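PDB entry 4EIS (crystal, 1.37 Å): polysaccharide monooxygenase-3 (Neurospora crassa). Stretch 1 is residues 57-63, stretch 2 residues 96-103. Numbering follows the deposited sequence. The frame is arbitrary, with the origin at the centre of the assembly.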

ATOM      1  N   ALA A  57      -5.052  -2.608 -13.053  1.00 10.46           N
ATOM      2  CA  ALA A  57      -4.263  -2.708 -14.269  1.00 13.88           C
ATOM      3  C   ALA A  57      -2.991  -1.881 -14.107  1.00 11.74           C
ATOM      4  O   ALA A  57      -2.935  -0.986 -13.263  1.00 13.16           O
ATOM      5  CB  ALA A  57      -5.082  -2.217 -15.444  1.00 15.63           C
ATOM      6  N   PRO A  58      -1.936  -2.207 -14.876  1.00 13.11           N
ATOM      7  CA  PRO A  58      -0.736  -1.391 -14.787  1.00 11.81           C
ATOM      8  C   PRO A  58      -1.008   0.063 -15.155  1.00 12.94           C
ATOM      9  O   PRO A  58      -1.972   0.348 -15.861  1.00 16.07           O
ATOM     10  CB  PRO A  58       0.245  -2.095 -15.751  1.00 12.88           C
ATOM     11  CG  PRO A  58      -0.247  -3.507 -15.810  1.00 14.40           C
ATOM     12  CD  PRO A  58      -1.739  -3.380 -15.747  1.00 14.81           C
ATOM     13  N   ALA A  59      -0.196   0.972 -14.612  1.00 11.10           N
ATOM     14  CA  ALA A  59      -0.295   2.404 -14.893  1.00 11.47           C
ATOM     15  C   ALA A  59       0.715   2.743 -15.977  1.00 10.82           C
ATOM     16  O   ALA A  59       1.736   2.056 -16.121  1.00 11.70           O
ATOM     17  CB  ALA A  59      -0.065   3.235 -13.617  1.00 11.28           C
ATOM     18  N   LYS A  60       0.442   3.791 -16.733  1.00 11.87           N
ATOM     19  CA  LYS A  60       1.225   4.131 -17.915  1.00 13.87           C
ATOM     20  C   LYS A  60       2.534   4.837 -17.542  1.00 12.59           C
ATOM     21  O   LYS A  60       3.515   4.744 -18.284  1.00 15.03           O
ATOM     22  CB  LYS A  60       0.389   4.983 -18.896  1.00 14.34           C
ATOM     23  CG  LYS A  60      -0.758   4.226 -19.547  1.00 18.26           C
ATOM     24  CD  LYS A  60      -0.358   3.545 -20.844  1.00 22.36           C
ATOM     25  CE  LYS A  60      -1.388   2.509 -21.293  1.00 26.75           C
ATOM     26  NZ  LYS A  60      -1.093   1.840 -22.606  1.00 27.62           N
ATOM     27  N   LEU A  61       2.574   5.507 -16.389  1.00 13.84           N
ATOM     28  CA  LEU A  61       3.720   6.338 -16.010  1.00 13.46           C
ATOM     29  C   LEU A  61       4.426   5.858 -14.744  1.00 12.50           C
ATOM     30  O   LEU A  61       3.867   5.105 -13.943  1.00 11.72           O
ATOM     31  CB  LEU A  61       3.258   7.779 -15.766  1.00 16.31           C
ATOM     32  CG  LEU A  61       2.413   8.466 -16.839  1.00 18.49           C
ATOM     33  CD1 LEU A  61       1.965   9.860 -16.407  1.00 19.57           C
ATOM     34  CD2 LEU A  61       3.174   8.532 -18.159  1.00 19.38           C
ATOM     35  N   HIS A  62       5.672   6.316 -14.595  1.00 13.68           N
ATOM     36  CA  HIS A  62       6.426   6.184 -13.356  1.00 10.74           C
ATOM     37  C   HIS A  62       6.807   7.547 -12.843  1.00 11.37           C
ATOM     38  O   HIS A  62       7.002   8.475 -13.628  1.00 14.58           O
ATOM     39  CB  HIS A  62       7.722   5.401 -13.572  1.00 11.22           C
ATOM     40  CG  HIS A  62       7.537   4.060 -14.200  1.00 12.10           C
ATOM     41  ND1 HIS A  62       7.358   3.899 -15.527  1.00 13.47           N
ATOM     42  CD2 HIS A  62       7.559   2.788 -13.650  1.00 12.33           C
ATOM     43  CE1 HIS A  62       7.259   2.595 -15.805  1.00 14.61           C
ATOM     44  NE2 HIS A  62       7.366   1.916 -14.662  1.00 13.55           N
ATOM     45  N   ALA A  63       6.929   7.671 -11.517  1.00 11.33           N
ATOM     46  CA  ALA A  63       7.432   8.869 -10.862  1.00 10.67           C
ATOM     47  C   ALA A  63       8.893   8.673 -10.430  1.00 11.17           C
ATOM     48  O   ALA A  63       9.194   7.737  -9.697  1.00 11.46           O
ATOM     49  CB  ALA A  63       6.557   9.196  -9.666  1.00 13.06           C
TER
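Stretch 2, residues 96-103: TGCQDWTP

Packing of residues 96-103 (TGCQDWTP) on residues 57-63 in polysaccharide monooxygenase-3, two loop segments of one chain whose touching residues are at least 35 positions apart in sequence. Residues 57-62 run in an extended conformation, broken at K60 (phi/psi -79/-26), and A63 enters a strand. Stretch 2 is more folded. After G97, at 118/158, C98 and Q99 take compact angles (-71/-14 and -66/-12), D100 follows at -138/26, and W101 to P103 are extended again. The turn is closed by a backbone hydrogen bond from W101 N to C98 O (3.2 Å). Taken along the contact, the chains run in opposing senses: G97 and C98 meet H62, Q99 spans H62 to P58, and W101 and T102 meet P58. The closest CA atoms are those of P58 and Q99, 5.2 Å apart, and the contact buries 326 Å² in all, counting both sides.

Hydrogen bonding across the contact is confined to one bond. H62, with chi1 at -55° (m) and CB directed toward stretch 2, presents its ring edge to the turn, and C98 N donates to H62 NE2 at 3.0 Å with an angle of 141° at the hydrogen. NE2 is therefore the acceptor, and accepts without a proton of its own. Within stretch 2, the Q99 side chain folds back (chi1 75°, p; chi2 -74°, m) so that Q99 NE2 donates to T96 O at 2.9 Å and 168°, a nearly straight bond that ties the amide to the start of the segment. The same fold leaves Q99 OE1 near the plane of the imidazole, 3.2 Å from H62 CE1.

Sulfur and CA-H contacts add to this edge. C98 SG lies 4.6 Å from the centroid of the H62 ring and 84° off its normal, so the sulfur too approaches the edge; C98 CB is 3.5 Å from H62 NE2. Farther along, Q99 CA points its hydrogen at the carbonyl of A59, with Q99 CA to A59 O at 3.4 Å and an angle of 138° at the hydrogen. The CB of A59 points away, so this residue meets the turn through its backbone.

Van der Waals packing centres on P58, whose CB points toward stretch 2 and whose ring is lined by oxygens of stretch 2. P58 CB sits 3.2 Å from Q99 O and 3.7 Å from C98 O, while P58 CG lies 3.5 Å from T102 OG1 and 3.9 Å from W101 O. The CA-to-CB bond of W101 points away from stretch 1, and it is the W101 carbonyl that approaches the proline.

G97 has a steric reason to be glycine. A CB there would fall 2.0 Å from Q99 OE1, a clash, and at these backbone angles it would also be jammed against the carbonyl oxygen of T96.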

ATOM      1  N   THR A  96      12.366  -3.464 -18.005  1.00 15.92           N
ATOM      2  CA  THR A  96      11.530  -2.942 -19.090  1.00 15.68           C
ATOM      3  C   THR A  96      10.348  -2.058 -18.617  1.00 14.21           C
ATOM      4  O   THR A  96       9.684  -1.426 -19.439  1.00 17.07           O
ATOM      5  CB  THR A  96      11.013  -4.109 -19.967  1.00 15.79           C
ATOM      6  OG1 THR A  96      10.459  -5.132 -19.129  1.00 16.11           O
ATOM      7  CG2 THR A  96      12.166  -4.743 -20.785  1.00 16.58           C
ATOM      8  N   GLY A  97      10.090  -2.039 -17.306  1.00 14.92           N
ATOM      9  CA  GLY A  97       9.181  -1.079 -16.680  1.00 15.27           C
ATOM     10  C   GLY A  97       8.004  -1.768 -16.036  1.00 13.05           C
ATOM     11  O   GLY A  97       7.684  -2.906 -16.364  1.00 16.24           O
ATOM     12  N   CYS A  98       7.379  -1.091 -15.071  1.00 13.68           N
ATOM     13  CA  CYS A  98       6.123  -1.557 -14.479  1.00 13.48           C
ATOM     14  C   CYS A  98       4.883  -1.471 -15.358  1.00 13.40           C
ATOM     15  O   CYS A  98       3.859  -2.065 -15.000  1.00 14.07           O
ATOM     16  CB  CYS A  98       5.786  -0.790 -13.187  1.00 13.86           C
ATOM     17  SG  CYS A  98       7.134  -0.640 -12.015  1.00 14.37           S
ATOM     18  N   GLN A  99       4.951  -0.737 -16.467  1.00 14.03           N
ATOM     19  CA  GLN A  99       3.740  -0.387 -17.247  1.00 13.74           C
ATOM     20  C   GLN A  99       2.979  -1.534 -17.926  1.00 14.03           C
ATOM     21  O   GLN A  99       1.863  -1.344 -18.405  1.00 15.52           O
ATOM     22  CB  GLN A  99       4.036   0.713 -18.272  1.00 13.92           C
ATOM     23  CG  GLN A  99       4.818   0.292 -19.506  1.00 14.58           C
ATOM     24  CD  GLN A  99       6.284   0.054 -19.233  1.00 14.84           C
ATOM     25  OE1 GLN A  99       6.851   0.584 -18.271  1.00 15.83           O
ATOM     26  NE2 GLN A  99       6.919  -0.716 -20.104  1.00 15.83           N
ATOM     27  N   ASP A 100       3.583  -2.708 -17.974  1.00 13.53           N
ATOM     28  CA  ASP A 100       2.925  -3.888 -18.508  1.00 14.79           C
ATOM     29  C   ASP A 100       3.187  -5.124 -17.658  1.00 13.99           C
ATOM     30  O   ASP A 100       3.115  -6.230 -18.168  1.00 17.40           O
ATOM     31  CB  ASP A 100       3.341  -4.128 -19.976  1.00 20.19           C
ATOM     32  CG  ASP A 100       4.839  -4.152 -20.168  1.00 23.44           C
ATOM     33  OD1 ASP A 100       5.568  -4.288 -19.165  1.00 27.27           O
ATOM     34  OD2 ASP A 100       5.290  -4.042 -21.338  1.00 29.18           O
ATOM     35  N   TRP A 101       3.460  -4.916 -16.370  1.00 13.98           N
ATOM     36  CA  TRP A 101       3.818  -5.978 -15.455  1.00 15.85           C
ATOM     37  C   TRP A 101       2.884  -5.977 -14.284  1.00 13.07           C
ATOM     38  O   TRP A 101       2.630  -4.933 -13.682  1.00 16.23           O
ATOM     39  CB  TRP A 101       5.229  -5.765 -14.936  1.00 17.58           C
ATOM     40  CG  TRP A 101       5.697  -6.850 -14.002  1.00 16.58           C
ATOM     41  CD1 TRP A 101       5.913  -8.187 -14.303  1.00 19.10           C
ATOM     42  CD2 TRP A 101       6.019  -6.724 -12.570  1.00 15.68           C
ATOM     43  NE1 TRP A 101       6.334  -8.876 -13.191  1.00 19.05           N
ATOM     44  CE2 TRP A 101       6.427  -8.056 -12.118  1.00 16.67           C
ATOM     45  CE3 TRP A 101       6.008  -5.684 -11.657  1.00 15.54           C
ATOM     46  CZ2 TRP A 101       6.805  -8.305 -10.811  1.00 16.02           C
ATOM     47  CZ3 TRP A 101       6.394  -5.952 -10.333  1.00 16.60           C
ATOM     48  CH2 TRP A 101       6.801  -7.223  -9.933  1.00 16.63           C
ATOM     49  N   THR A 102       2.373  -7.155 -13.947  1.00 14.30           N
ATOM     50  CA  THR A 102       1.688  -7.353 -12.680  1.00 14.35           C
ATOM     51  C   THR A 102       2.176  -8.664 -12.073  1.00 14.09           C
ATOM     52  O   THR A 102       2.054  -9.714 -12.698  1.00 16.18           O
ATOM     53  CB  THR A 102       0.185  -7.434 -12.898  1.00 16.62           C
ATOM     54  OG1 THR A 102      -0.245  -6.236 -13.542  1.00 16.42           O
ATOM     55  CG2 THR A 102      -0.558  -7.596 -11.582  1.00 15.48           C
ATOM     56  N   PRO A 103       2.697  -8.609 -10.842  1.00 13.44           N
ATOM     57  CA  PRO A 103       3.088  -9.857 -10.203  1.00 13.88           C
ATOM     58  C   PRO A 103       1.944 -10.869 -10.183  1.00 13.36           C
ATOM     59  O   PRO A 103       0.790 -10.509  -9.907  1.00 14.52           O
ATOM     60  CB  PRO A 103       3.450  -9.452  -8.767  1.00 15.56           C
ATOM     61  CG  PRO A 103       3.557  -7.996  -8.759  1.00 15.90           C
ATOM     62  CD  PRO A 103       2.812  -7.452  -9.935  1.00 13.93           C
TER